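Type-2Ba cytolytic delta-endotoxin (Bacillus thuringiensis serovar israelensis, PDB 2RCI) probably kills the larvae of dipteran insects by making pores in the epithelial cell membrane of the midgut. Local coordinates at residues Thr8-Ile13 / Thr30-Ile35; Leu40-Glu45 / Lys183-Thr188; Lys137-Ile142 / Met151-Ile156. All coordinates share one frame; numbering follows the deposited sequence. Where two conformers were deposited one is given.

How the contacts relate
All three contacts belong to one alpha/beta fold, a mixed beta-sheet between two layers of helices. Contacts 1 and 3 have centres about 9 Å apart, contacts 1 and 2 about 11 Å, and contacts 2 and 3 about 12 Å. Contact 1 closes first along the chain. Contact 2 then opens, and the hairpin of contact 3 is nested inside the long loop closed by contact 2. Strand 132-142 lies between strands 11-15 and 150-162, and strand 150-162 pairs in turn with 177-192. Contacts 1 and 2 bring the successive helices 21-31 and 44-53, with their adjoining loops, onto this sheet. The N-terminal part of the toxin is thus fastened to strands from late in the chain.

Contact 1: residues Thr8-Ile13 / Thr30-Ile35; sequences TNFNEI and TFQGAI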
ATOM      1  N   THR A   8      13.007   3.505   6.555  1.00 35.82           N
ATOM      2  CA  THR A   8      11.581   3.579   6.100  1.00 35.30           C
ATOM      3  C   THR A   8      11.384   2.871   4.739  1.00 33.35           C
ATOM      4  O   THR A   8      11.784   3.396   3.693  1.00 33.93           O
ATOM      5  CB  THR A   8      11.131   5.056   5.967  1.00 36.05           C
ATOM      6  OG1 THR A   8      11.629   5.594   4.731  1.00 38.75           O
ATOM      7  CG2 THR A   8      11.675   5.903   7.128  1.00 38.22           C
ATOM      8  N   ASN A   9      10.770   1.692   4.730  1.00 30.05           N
ATOM      9  CA  ASN A   9      10.601   1.014   3.449  1.00 27.59           C
ATOM     10  C   ASN A   9       9.190   1.161   2.845  1.00 25.31           C
ATOM     11  O   ASN A   9       8.857   0.500   1.863  1.00 24.94           O
ATOM     12  CB  ASN A   9      11.056  -0.437   3.558  1.00 28.93           C
ATOM     13  CG  ASN A   9      12.583  -0.564   3.691  1.00 28.56           C
ATOM     14  OD1 ASN A   9      13.069  -1.227   4.594  1.00 34.71           O
ATOM     15  ND2 ASN A   9      13.330   0.084   2.793  1.00 30.79           N
ATOM     16  N   PHE A  10       8.380   2.030   3.443  1.00 22.79           N
ATOM     17  CA  PHE A  10       7.001   2.261   3.002  1.00 21.47           C
ATOM     18  C   PHE A  10       6.890   3.694   2.490  1.00 20.55           C
ATOM     19  O   PHE A  10       7.578   4.578   2.998  1.00 20.55           O
ATOM     20  CB  PHE A  10       5.989   2.139   4.166  1.00 21.22           C
ATOM     21  CG  PHE A  10       5.863   0.756   4.746  1.00 21.52           C
ATOM     22  CD1 PHE A  10       4.931  -0.162   4.234  1.00 19.49           C
ATOM     23  CD2 PHE A  10       6.639   0.385   5.834  1.00 22.53           C
ATOM     24  CE1 PHE A  10       4.805  -1.438   4.775  1.00 21.37           C
ATOM     25  CE2 PHE A  10       6.526  -0.902   6.390  1.00 24.22           C
ATOM     26  CZ  PHE A  10       5.604  -1.811   5.865  1.00 23.03           C
ATOM     27  N   ASN A  11       6.016   3.917   1.506  1.00 19.29           N
ATOM     28  CA  ASN A  11       5.570   5.272   1.179  1.00 19.31           C
ATOM     29  C   ASN A  11       4.492   5.599   2.218  1.00 19.23           C
ATOM     30  O   ASN A  11       3.400   5.043   2.188  1.00 19.38           O
ATOM     31  CB  ASN A  11       5.000   5.364  -0.244  1.00 19.38           C
ATOM     32  CG  ASN A  11       4.912   6.814  -0.752  1.00 22.47           C
ATOM     33  OD1 ASN A  11       5.002   7.736   0.036  1.00 22.18           O
ATOM     34  ND2 ASN A  11       4.839   7.006  -2.086  1.00 23.62           N
ATOM     35  N   GLU A  12       4.830   6.471   3.157  1.00 20.25           N
ATOM     36  CA  GLU A  12       3.943   6.703   4.300  1.00 21.70           C
ATOM     37  C   GLU A  12       2.959   7.817   4.007  1.00 22.49           C
ATOM     38  O   GLU A  12       3.336   8.907   3.552  1.00 22.23           O
ATOM     39  CB  GLU A  12       4.759   7.029   5.538  1.00 22.01           C
ATOM     40  CG  GLU A  12       5.701   5.881   6.009  1.00 23.62           C
ATOM     41  CD  GLU A  12       6.664   6.349   7.091  1.00 24.55           C
ATOM     42  OE1 GLU A  12       6.466   7.463   7.603  1.00 29.32           O
ATOM     43  OE2 GLU A  12       7.590   5.594   7.454  1.00 30.13           O
ATOM     44  N   ILE A  13       1.685   7.557   4.287  1.00 22.49           N
ATOM     45  CA  ILE A  13       0.638   8.541   4.031  1.00 23.50           C
ATOM     46  C   ILE A  13      -0.196   8.678   5.312  1.00 23.13           C
ATOM     47  O   ILE A  13      -0.912   7.746   5.721  1.00 22.37           O
ATOM     48  CB  ILE A  13      -0.216   8.141   2.809  1.00 23.66           C
ATOM     49  CG1 ILE A  13       0.645   8.141   1.544  1.00 26.64           C
ATOM     50  CG2 ILE A  13      -1.428   9.078   2.614  1.00 25.08           C
ATOM     51  CD1 ILE A  13       0.309   7.029   0.657  1.00 29.29           C
ATOM     52  N   THR A  30       6.482   0.303  14.004  1.00 23.45           N
ATOM     53  CA  THR A  30       6.280  -1.088  14.423  1.00 23.70           C
ATOM     54  C   THR A  30       6.200  -2.016  13.203  1.00 22.65           C
ATOM     55  O   THR A  30       6.781  -3.102  13.199  1.00 22.16           O
ATOM     56  CB  THR A  30       5.035  -1.214  15.321  1.00 23.41           C
ATOM     57  OG1 THR A  30       5.235  -0.427  16.499  1.00 26.32           O
ATOM     58  CG2 THR A  30       4.806  -2.656  15.753  1.00 27.12           C
ATOM     59  N   PHE A  31       5.512  -1.558  12.159  1.00 22.10           N
ATOM     60  CA  PHE A  31       5.404  -2.335  10.924  1.00 22.82           C
ATOM     61  C   PHE A  31       6.627  -2.417  10.024  1.00 23.00           C
ATOM     62  O   PHE A  31       6.657  -3.251   9.121  1.00 23.11           O
ATOM     63  CB  PHE A  31       4.137  -1.985  10.147  1.00 22.08           C
ATOM     64  CG  PHE A  31       2.922  -2.542  10.772  1.00 21.33           C
ATOM     65  CD1 PHE A  31       2.140  -1.763  11.617  1.00 20.37           C
ATOM     66  CD2 PHE A  31       2.598  -3.894  10.589  1.00 20.51           C
ATOM     67  CE1 PHE A  31       1.028  -2.321  12.252  1.00 23.82           C
ATOM     68  CE2 PHE A  31       1.508  -4.449  11.204  1.00 22.18           C
ATOM     69  CZ  PHE A  31       0.705  -3.669  12.031  1.00 23.23           C
ATOM     70  N   GLN A  32       7.643  -1.590  10.270  1.00 23.78           N
ATOM     71  CA  GLN A  32       8.960  -1.797   9.634  1.00 24.35           C
ATOM     72  C   GLN A  32       9.463  -3.233   9.849  1.00 24.63           C
ATOM     73  O   GLN A  32      10.138  -3.804   8.980  1.00 24.42           O
ATOM     74  CB  GLN A  32       9.996  -0.791  10.142  1.00 25.41           C
ATOM     75  CG  GLN A  32       9.619   0.688   9.939  1.00 27.59           C
ATOM     76  CD  GLN A  32       9.438   1.090   8.476  1.00 31.82           C
ATOM     77  OE1 GLN A  32       9.958   0.433   7.555  1.00 33.34           O
ATOM     78  NE2 GLN A  32       8.701   2.187   8.255  1.00 31.49           N
ATOM     79  N   GLY A  33       9.092  -3.813  10.991  1.00 23.77           N
ATOM     80  CA  GLY A  33       9.456  -5.190  11.351  1.00 24.31           C
ATOM     81  C   GLY A  33       8.944  -6.272  10.404  1.00 24.45           C
ATOM     82  O   GLY A  33       9.446  -7.406  10.421  1.00 24.40           O
ATOM     83  N   ALA A  34       7.951  -5.942   9.574  1.00 23.79           N
ATOM     84  CA  ALA A  34       7.447  -6.910   8.575  1.00 23.79           C
ATOM     85  C   ALA A  34       8.218  -6.928   7.236  1.00 24.58           C
ATOM     86  O   ALA A  34       7.885  -7.707   6.329  1.00 25.73           O
ATOM     87  CB  ALA A  34       5.976  -6.685   8.323  1.00 23.82           C
ATOM     88  N   ILE A  35       9.221  -6.070   7.103  1.00 24.73           N
ATOM     89  CA  ILE A  35      10.042  -5.992   5.874  1.00 25.77           C
ATOM     90  C   ILE A  35      11.197  -7.009   5.926  1.00 26.56           C
ATOM     91  O   ILE A  35      11.973  -7.009   6.888  1.00 25.89           O
ATOM     92  CB  ILE A  35      10.581  -4.553   5.658  1.00 25.96           C
ATOM     93  CG1 ILE A  35       9.431  -3.544   5.448  1.00 25.20           C
ATOM     94  CG2 ILE A  35      11.599  -4.480   4.500  1.00 25.04           C
ATOM     95  CD1 ILE A  35       8.433  -3.972   4.401  1.00 25.66           C
TER
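Gln32 carries the one hydrogen bond between these segments, and it reaches out from the C-terminal region of helix 21-31. The contact joins this region to the lead-in of strand 11-15, part of the helix-covered sheet of the Cyt toxin fold. The amide N of Asn9 donates to OE1 of Gln32 at 3.2 Å. The bond is nearly straight, 172° at the hydrogen, and it lies in the plane of the carbonyl on a lone pair. The bend of the Gln32 chain at chi2 (-61°) brings the amide to Asn9 and Phe10. The amide carbon CD of Gln32 lies at the ring edge of Phe10, in its plane, and NE2 of Gln32 is 3.7 Å from CD2 of Phe10. The amide is turned 70° from the ring, so the two groups are not stacked.

Further round the rim, CE2 of Phe10 comes to 3.6 Å from the carbonyl O of Phe31. CD1 of Ile35 meets CZ of Phe10 at 3.8 Å. The other branch of Ile35, CG2, touches OD1 of Asn9 at 3.6 Å, where the two side chains meet at a slant.

The next shell holds both sides. Backbone bonds from Asn11 to Lys137 and Leu139 join segment 8-13 to strand 132-142, while Phe42 and Pro155 pack on Phe10. Ala34 is bonded through its backbone to Asn43, and Phe31 packs on Ile153 and Pro155. Within segment 30-35, the N of Ala34 bonds to the O of Phe31 at 3.0 Å. That carbonyl oxygen therefore has the Ala34 N-H as a partner as well as the Phe10 ring edge beside it.

Contact 2: residues Leu40-Glu45 / Lys183-Thr188; sequences LNFNFE and KMKALT
Lys185 reaches from its strand toward segment 40-45, and the rings of Phe42 and Phe44 lie near its CB. The Lys185 chain is fully stretched beyond CG, and this carries NZ to the carbonyl O of Phe42. The side chains of Phe42 and Lys185 lie alongside each other but point in opposite senses. CB of Lys185 meets the ring edge of Phe42 near its plane, 3.9 Å from CD2 of Phe42. The Phe44 ring turns its edge to the strand backbone, with CE1 of Phe44 3.5 Å from the carbonyl O of Ala186. This is a contact of an aromatic C-H edge with a carbonyl oxygen.

The segment is the entry to helix 44-53, and Asn43 is its N-cap, with OD1 of Asn43 accepting from the N of Lys46. The helix begins directly over strand 177-192, so the contact is a piece of the helix-on-sheet packing of the alpha/beta Cyt fold. Strand 57-64 takes part too, as Phe44 also rests on Thr62 and Asn64.

The ammonium of Lys185 arrives at the helix start. NZ of Lys185 makes a weak hydrogen bond of 3.5 Å to the O of Phe42. A water bridges NZ of Lys185, at 3.1 Å, to the N of Phe44, at 2.8 Å, and accepts from both. Glu159 is a further partner for this charge, as a long, weak ion pair. Its OE2 also accepts a hydrogen bond from ND2 of Asn41, whose side chain lies roughly perpendicular to that of Lys185. OD1 of Asn41 takes a weak bond from the N of Phe42, at 2.9 Å.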
ATOM      1  N   LEU A  40      13.616  -7.017   0.799  1.00 28.33           N
ATOM      2  CA  LEU A  40      12.816  -5.833   1.137  1.00 27.90           C
ATOM      3  C   LEU A  40      11.359  -6.017   0.774  1.00 27.56           C
ATOM      4  O   LEU A  40      10.616  -5.041   0.648  1.00 27.39           O
ATOM      5  CB  LEU A  40      13.376  -4.571   0.477  1.00 27.82           C
ATOM      6  CG  LEU A  40      14.834  -4.288   0.841  1.00 28.00           C
ATOM      7  CD1 LEU A  40      15.333  -3.116   0.034  1.00 30.28           C
ATOM      8  CD2 LEU A  40      14.931  -4.014   2.342  1.00 28.54           C
ATOM      9  N   ASN A  41      10.947  -7.271   0.599  1.00 27.42           N
ATOM     10  CA  ASN A  41       9.535  -7.561   0.434  1.00 26.94           C
ATOM     11  C   ASN A  41       8.831  -7.393   1.792  1.00 26.40           C
ATOM     12  O   ASN A  41       9.479  -7.311   2.841  1.00 24.85           O
ATOM     13  CB  ASN A  41       9.322  -8.973  -0.131  1.00 27.64           C
ATOM     14  CG  ASN A  41       7.955  -9.158  -0.842  1.00 28.63           C
ATOM     15  OD1 ASN A  41       7.178  -8.215  -1.031  1.00 29.49           O
ATOM     16  ND2 ASN A  41       7.673 -10.400  -1.235  1.00 30.28           N
ATOM     17  N   PHE A  42       7.502  -7.325   1.738  1.00 25.08           N
ATOM     18  CA  PHE A  42       6.639  -7.282   2.912  1.00 24.25           C
ATOM     19  C   PHE A  42       6.259  -8.714   3.249  1.00 23.76           C
ATOM     20  O   PHE A  42       5.861  -9.493   2.363  1.00 24.64           O
ATOM     21  CB  PHE A  42       5.413  -6.449   2.544  1.00 23.29           C
ATOM     22  CG  PHE A  42       4.387  -6.301   3.642  1.00 21.48           C
ATOM     23  CD1 PHE A  42       4.556  -5.380   4.662  1.00 21.39           C
ATOM     24  CD2 PHE A  42       3.226  -7.063   3.610  1.00 24.24           C
ATOM     25  CE1 PHE A  42       3.563  -5.226   5.670  1.00 19.56           C
ATOM     26  CE2 PHE A  42       2.261  -6.928   4.601  1.00 21.78           C
ATOM     27  CZ  PHE A  42       2.434  -6.000   5.620  1.00 20.95           C
ATOM     28  N   ASN A  43       6.438  -9.085   4.511  1.00 23.40           N
ATOM     29  CA  ASN A  43       6.107 -10.417   4.972  1.00 22.61           C
ATOM     30  C   ASN A  43       4.748 -10.397   5.684  1.00 21.71           C
ATOM     31  O   ASN A  43       4.610  -9.845   6.789  1.00 21.55           O
ATOM     32  CB  ASN A  43       7.244 -10.960   5.870  1.00 23.22           C
ATOM     33  CG  ASN A  43       7.081 -12.438   6.205  1.00 25.87           C
ATOM     34  OD1 ASN A  43       6.102 -12.849   6.794  1.00 25.85           O
ATOM     35  ND2 ASN A  43       8.078 -13.235   5.851  1.00 30.17           N
ATOM     36  N   PHE A  44       3.749 -10.971   5.029  1.00 21.45           N
ATOM     37  CA  PHE A  44       2.362 -11.018   5.547  1.00 20.90           C
ATOM     38  C   PHE A  44       2.264 -11.711   6.905  1.00 20.62           C
ATOM     39  O   PHE A  44       1.577 -11.233   7.840  1.00 19.14           O
ATOM     40  CB  PHE A  44       1.482 -11.733   4.515  1.00 21.40           C
ATOM     41  CG  PHE A  44       0.004 -11.699   4.827  1.00 20.73           C
ATOM     42  CD1 PHE A  44      -0.682 -10.490   4.882  1.00 21.40           C
ATOM     43  CD2 PHE A  44      -0.699 -12.892   5.010  1.00 21.47           C
ATOM     44  CE1 PHE A  44      -2.039 -10.464   5.149  1.00 20.73           C
ATOM     45  CE2 PHE A  44      -2.043 -12.894   5.278  1.00 22.68           C
ATOM     46  CZ  PHE A  44      -2.731 -11.668   5.339  1.00 21.94           C
ATOM     47  N   GLU A  45       2.942 -12.856   7.012  1.00 20.08           N
ATOM     48  CA  GLU A  45       2.906 -13.645   8.232  1.00 20.97           C
ATOM     49  C   GLU A  45       3.466 -12.805   9.376  1.00 19.99           C
ATOM     50  O   GLU A  45       2.892 -12.757  10.451  1.00 20.34           O
ATOM     51  CB  GLU A  45       3.731 -14.919   8.060  1.00 20.35           C
ATOM     52  CG  GLU A  45       3.900 -15.718   9.352  1.00 21.67           C
ATOM     53  CD  GLU A  45       4.946 -16.840   9.254  1.00 22.73           C
ATOM     54  OE1 GLU A  45       5.569 -17.016   8.192  1.00 25.26           O
ATOM     55  OE2 GLU A  45       5.156 -17.545  10.271  1.00 26.89           O
ATOM     56  N   LYS A 183       0.338  -8.924  -7.217  1.00 19.71           N
ATOM     57  CA  LYS A 183       0.042  -9.640  -5.967  1.00 21.05           C
ATOM     58  C   LYS A 183      -0.030  -8.583  -4.868  1.00 20.11           C
ATOM     59  O   LYS A 183       0.789  -7.684  -4.812  1.00 20.46           O
ATOM     60  CB  LYS A 183       1.117 -10.680  -5.595  1.00 20.86           C
ATOM     61  CG  LYS A 183       0.599 -11.584  -4.480  1.00 25.06           C
ATOM     62  CD  LYS A 183       1.546 -12.694  -4.001  1.00 24.36           C
ATOM     63  CE  LYS A 183       0.777 -13.543  -2.970  1.00 29.93           C
ATOM     64  NZ  LYS A 183       1.317 -14.914  -2.760  1.00 30.61           N
ATOM     65  N   MET A 184      -1.055  -8.684  -4.036  1.00 19.68           N
ATOM     66  CA  MET A 184      -1.283  -7.722  -2.982  1.00 20.51           C
ATOM     67  C   MET A 184      -1.258  -8.416  -1.639  1.00 19.27           C
ATOM     68  O   MET A 184      -1.906  -9.442  -1.460  1.00 18.77           O
ATOM     69  CB  MET A 184      -2.663  -7.118  -3.186  1.00 21.02           C
ATOM     70  CG  MET A 184      -2.979  -5.952  -2.299  1.00 23.57           C
ATOM     71  SD  MET A 184      -4.489  -5.235  -2.946  1.00 23.71           S
ATOM     72  CE  MET A 184      -4.796  -3.963  -1.724  1.00 24.30           C
ATOM     73  N   LYS A 185      -0.555  -7.816  -0.686  1.00 18.60           N
ATOM     74  CA  LYS A 185      -0.557  -8.251   0.700  1.00 18.78           C
ATOM     75  C   LYS A 185      -0.881  -7.022   1.534  1.00 18.81           C
ATOM     76  O   LYS A 185      -0.182  -6.008   1.466  1.00 19.09           O
ATOM     77  CB  LYS A 185       0.814  -8.788   1.103  1.00 18.91           C
ATOM     78  CG  LYS A 185       1.222 -10.073   0.396  1.00 21.14           C
ATOM     79  CD  LYS A 185       2.704 -10.358   0.603  1.00 24.39           C
ATOM     80  CE  LYS A 185       3.047 -11.771   0.163  1.00 28.98           C
ATOM     81  NZ  LYS A 185       4.517 -11.957   0.292  1.00 33.08           N
ATOM     82  N   ALA A 186      -1.944  -7.109   2.316  1.00 19.06           N
ATOM     83  CA  ALA A 186      -2.375  -5.952   3.095  1.00 18.46           C
ATOM     84  C   ALA A 186      -3.132  -6.418   4.343  1.00 18.74           C
ATOM     85  O   ALA A 186      -3.714  -7.519   4.375  1.00 18.11           O
ATOM     86  CB  ALA A 186      -3.263  -5.049   2.229  1.00 18.03           C
ATOM     87  N   LEU A 187      -3.112  -5.584   5.373  1.00 17.69           N
ATOM     88  CA  LEU A 187      -3.994  -5.792   6.511  1.00 17.68           C
ATOM     89  C   LEU A 187      -4.405  -4.436   7.064  1.00 17.68           C
ATOM     90  O   LEU A 187      -3.655  -3.459   6.926  1.00 18.50           O
ATOM     91  CB  LEU A 187      -3.300  -6.633   7.598  1.00 17.71           C
ATOM     92  CG  LEU A 187      -2.167  -6.035   8.477  1.00 18.43           C
ATOM     93  CD1 LEU A 187      -2.648  -4.986   9.468  1.00 25.71           C
ATOM     94  CD2 LEU A 187      -1.507  -7.158   9.283  1.00 19.72           C
ATOM     95  N   THR A 188      -5.578  -4.368   7.690  1.00 17.52           N
ATOM     96  CA  THR A 188      -5.951  -3.170   8.429  1.00 17.04           C
ATOM     97  C   THR A 188      -6.023  -3.557   9.887  1.00 17.03           C
ATOM     98  O   THR A 188      -6.724  -4.519  10.236  1.00 16.47           O
ATOM     99  CB  THR A 188      -7.323  -2.624   8.000  1.00 16.44           C
ATOM    100  OG1 THR A 188      -7.338  -2.429   6.577  1.00 17.61           O
ATOM    101  CG2 THR A 188      -7.581  -1.317   8.677  1.00 18.14           C
TER
HETATM  102  O   HOH W   1       4.242 -13.030   3.157  1.00 23.26           O

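Contact 3: residues Lys137-Ile142 / Met151-Ile156; sequences KILFSI and MAILPI
Segments 137-142 and 151-156 run antiparallel, with N-to-C directions 173° apart and axes approaching to 4.6 Å. They form the paired arms of a beta hairpin. Three hydrogen-bonded pairs, Ile138 with Ile156, Phe140 with Leu154 and Ile142 with Ala152, alternate with the non-hydrogen-bonded pairs Leu139-Pro155 and Ser141-Ile153. The proline has no N-H to give, and its place in a non-hydrogen-bonded pair costs this pairing no bond. Five of the six bonds are nearly straight. Ile142 N to Ala152 O is more bent, 138° at the hydrogen. The N of Phe140 lies above the carbonyl plane of Leu154.

On the sheet face that carries Ile138, Phe140 and Leu154, two isoleucines meet the Phe140 ring. CD1 of Ile156 comes in at the ring edge, 3.5 Å from CE2 of Phe140. CG2 of Ile138 sits over one face of the ring, 3.5 Å above the Phe140 ring plane and offset toward the rim. CG of Leu154 lies 4.2 Å from CD2 of Phe140.

On the other sheet face, CD2 of Leu139 touches CG2 of Ile153 at 4.0 Å, the two side chains meeting at a slant. The other branch of Ile153 ends in CD1. In one of the two conformers of Ser141, OG of Ser141 lies 3.4 Å from CD1 of Ile153.

All twelve residues are buried, and each face is covered by a helix layer. Leu89 and Ile85 of helix 74-89 pack against Ile142, Leu154 and Ile156. Ala24, Leu27 and Thr28 of helix 21-31 cover Leu139, Ser141 and Ile153. Strand 11-15 pairs in parallel with 132-142 along the edge away from 150-162, and strand 177-192 flanks 150-162.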
ATOM      1  N   LYS A 137       5.559  -0.397  -1.764  1.00 16.65           N
ATOM      2  CA  LYS A 137       4.993  -0.473  -0.406  1.00 18.61           C
ATOM      3  C   LYS A 137       4.466   0.857   0.057  1.00 17.25           C
ATOM      4  O   LYS A 137       5.136   1.883  -0.090  1.00 17.72           O
ATOM      5  CB  LYS A 137       6.013  -0.987   0.600  1.00 18.64           C
ATOM      6  CG  LYS A 137       6.410  -2.449   0.333  1.00 20.07           C
ATOM      7  CD  LYS A 137       7.445  -2.946   1.349  1.00 22.38           C
ATOM      8  CE  LYS A 137       8.847  -2.264   1.229  1.00 27.28           C
ATOM      9  NZ  LYS A 137       9.396  -2.062  -0.142  1.00 29.46           N
ATOM     10  N   ILE A 138       3.257   0.812   0.616  1.00 17.20           N
ATOM     11  CA  ILE A 138       2.547   2.007   1.076  1.00 17.99           C
ATOM     12  C   ILE A 138       2.088   1.732   2.510  1.00 18.37           C
ATOM     13  O   ILE A 138       1.772   0.582   2.849  1.00 18.52           O
ATOM     14  CB  ILE A 138       1.282   2.256   0.244  1.00 18.26           C
ATOM     15  CG1 ILE A 138       1.619   2.436  -1.251  1.00 18.06           C
ATOM     16  CG2 ILE A 138       0.526   3.492   0.772  1.00 20.13           C
ATOM     17  CD1 ILE A 138       0.370   2.348  -2.168  1.00 18.22           C
ATOM     18  N   LEU A 139       2.068   2.756   3.353  1.00 18.81           N
ATOM     19  CA  LEU A 139       1.494   2.583   4.708  1.00 18.85           C
ATOM     20  C   LEU A 139       0.616   3.775   5.041  1.00 18.54           C
ATOM     21  O   LEU A 139       1.107   4.918   5.174  1.00 18.55           O
ATOM     22  CB  LEU A 139       2.572   2.369   5.779  1.00 19.95           C
ATOM     23  CG  LEU A 139       2.103   1.926   7.187  1.00 21.01           C
ATOM     24  CD1 LEU A 139       3.188   1.166   7.935  1.00 24.54           C
ATOM     25  CD2 LEU A 139       1.535   3.089   8.026  1.00 23.61           C
ATOM     26  N   PHE A 140      -0.683   3.508   5.179  1.00 18.02           N
ATOM     27  CA  PHE A 140      -1.629   4.534   5.595  1.00 18.06           C
ATOM     28  C   PHE A 140      -1.884   4.512   7.096  1.00 17.83           C
ATOM     29  O   PHE A 140      -2.126   3.427   7.670  1.00 18.42           O
ATOM     30  CB  PHE A 140      -3.003   4.324   4.943  1.00 19.02           C
ATOM     31  CG  PHE A 140      -3.001   4.406   3.455  1.00 18.28           C
ATOM     32  CD1 PHE A 140      -3.075   5.644   2.817  1.00 20.39           C
ATOM     33  CD2 PHE A 140      -2.984   3.240   2.685  1.00 20.20           C
ATOM     34  CE1 PHE A 140      -3.066   5.731   1.402  1.00 20.28           C
ATOM     35  CE2 PHE A 140      -2.996   3.305   1.273  1.00 19.83           C
ATOM     36  CZ  PHE A 140      -3.053   4.560   0.633  1.00 20.28           C
ATOM     37  N   SER A 141      -1.806   5.686   7.723  1.00 17.25           N
ATOM     38  CA  SER A 141      -2.335   5.870   9.074  0.50 17.43           C
ATOM     39  C   SER A 141      -3.591   6.726   8.944  1.00 17.44           C
ATOM     40  O   SER A 141      -3.596   7.729   8.231  1.00 17.87           O
ATOM     41  CB  SER A 141      -1.310   6.532   9.994  0.50 17.61           C
ATOM     42  OG  SER A 141      -0.128   5.746  10.108  0.50 18.97           O
ATOM     43  N   ILE A 142      -4.662   6.324   9.618  1.00 16.76           N
ATOM     44  CA  ILE A 142      -5.933   6.934   9.334  1.00 16.51           C
ATOM     45  C   ILE A 142      -6.673   7.187  10.632  1.00 16.44           C
ATOM     46  O   ILE A 142      -6.865   6.277  11.438  1.00 15.26           O
ATOM     47  CB  ILE A 142      -6.799   6.006   8.436  1.00 16.48           C
ATOM     48  CG1 ILE A 142      -5.968   5.504   7.248  1.00 17.53           C
ATOM     49  CG2 ILE A 142      -8.095   6.748   7.990  1.00 16.59           C
ATOM     50  CD1 ILE A 142      -6.502   4.177   6.634  1.00 18.09           C
ATOM     51  N   MET A 151      -7.453   4.549  15.808  1.00 16.28           N
ATOM     52  CA  MET A 151      -6.661   4.801  14.574  1.00 16.52           C
ATOM     53  C   MET A 151      -6.568   3.517  13.770  1.00 16.55           C
ATOM     54  O   MET A 151      -6.396   2.449  14.356  1.00 16.17           O
ATOM     55  CB  MET A 151      -5.263   5.270  14.910  1.00 16.28           C
ATOM     56  CG  MET A 151      -4.360   5.520  13.687  1.00 16.35           C
ATOM     57  SD  MET A 151      -2.794   6.289  14.177  1.00 19.35           S
ATOM     58  CE  MET A 151      -3.335   7.875  14.814  1.00 17.96           C
ATOM     59  N   ALA A 152      -6.662   3.622  12.449  1.00 15.70           N
ATOM     60  CA  ALA A 152      -6.489   2.468  11.579  1.00 15.89           C
ATOM     61  C   ALA A 152      -5.126   2.586  10.873  1.00 15.47           C
ATOM     62  O   ALA A 152      -4.726   3.661  10.411  1.00 16.40           O
ATOM     63  CB  ALA A 152      -7.638   2.375  10.570  1.00 16.78           C
ATOM     64  N   ILE A 153      -4.423   1.470  10.807  1.00 15.18           N
ATOM     65  CA  ILE A 153      -3.131   1.374  10.138  1.00 15.62           C
ATOM     66  C   ILE A 153      -3.282   0.316   9.041  1.00 16.18           C
ATOM     67  O   ILE A 153      -3.715  -0.830   9.294  1.00 15.41           O
ATOM     68  CB  ILE A 153      -2.033   0.924  11.128  1.00 17.40           C
ATOM     69  CG1 ILE A 153      -1.940   1.873  12.339  1.00 16.91           C
ATOM     70  CG2 ILE A 153      -0.680   0.816  10.436  1.00 16.97           C
ATOM     71  CD1 ILE A 153      -1.583   3.349  12.003  1.00 18.41           C
ATOM     72  N   LEU A 154      -2.952   0.713   7.818  1.00 15.86           N
ATOM     73  CA  LEU A 154      -3.106  -0.141   6.643  1.00 16.63           C
ATOM     74  C   LEU A 154      -1.782  -0.205   5.850  1.00 15.54           C
ATOM     75  O   LEU A 154      -1.532   0.656   4.982  1.00 15.49           O
ATOM     76  CB  LEU A 154      -4.267   0.392   5.780  1.00 16.12           C
ATOM     77  CG  LEU A 154      -4.572  -0.244   4.409  1.00 17.61           C
ATOM     78  CD1 LEU A 154      -4.466  -1.766   4.398  1.00 20.17           C
ATOM     79  CD2 LEU A 154      -6.004   0.207   3.981  1.00 19.85           C
ATOM     80  N   PRO A 155      -0.904  -1.171   6.192  1.00 16.20           N
ATOM     81  CA  PRO A 155       0.275  -1.462   5.372  1.00 16.49           C
ATOM     82  C   PRO A 155      -0.180  -2.196   4.126  1.00 17.32           C
ATOM     83  O   PRO A 155      -0.993  -3.121   4.222  1.00 16.96           O
ATOM     84  CB  PRO A 155       1.095  -2.423   6.252  1.00 16.80           C
ATOM     85  CG  PRO A 155       0.533  -2.258   7.625  1.00 17.43           C
ATOM     86  CD  PRO A 155      -0.912  -2.007   7.414  1.00 15.69           C
ATOM     87  N   ILE A 156       0.321  -1.761   2.976  1.00 17.47           N
ATOM     88  CA  ILE A 156       0.010  -2.430   1.703  1.00 18.65           C
ATOM     89  C   ILE A 156       1.300  -2.692   0.949  1.00 19.00           C
ATOM     90  O   ILE A 156       2.077  -1.761   0.748  1.00 20.15           O
ATOM     91  CB  ILE A 156      -0.878  -1.580   0.793  1.00 17.67           C
ATOM     92  CG1 ILE A 156      -2.171  -1.155   1.481  1.00 19.54           C
ATOM     93  CG2 ILE A 156      -1.157  -2.340  -0.545  1.00 19.38           C
ATOM     94  CD1 ILE A 156      -2.978  -0.155   0.699  1.00 19.52           C
TER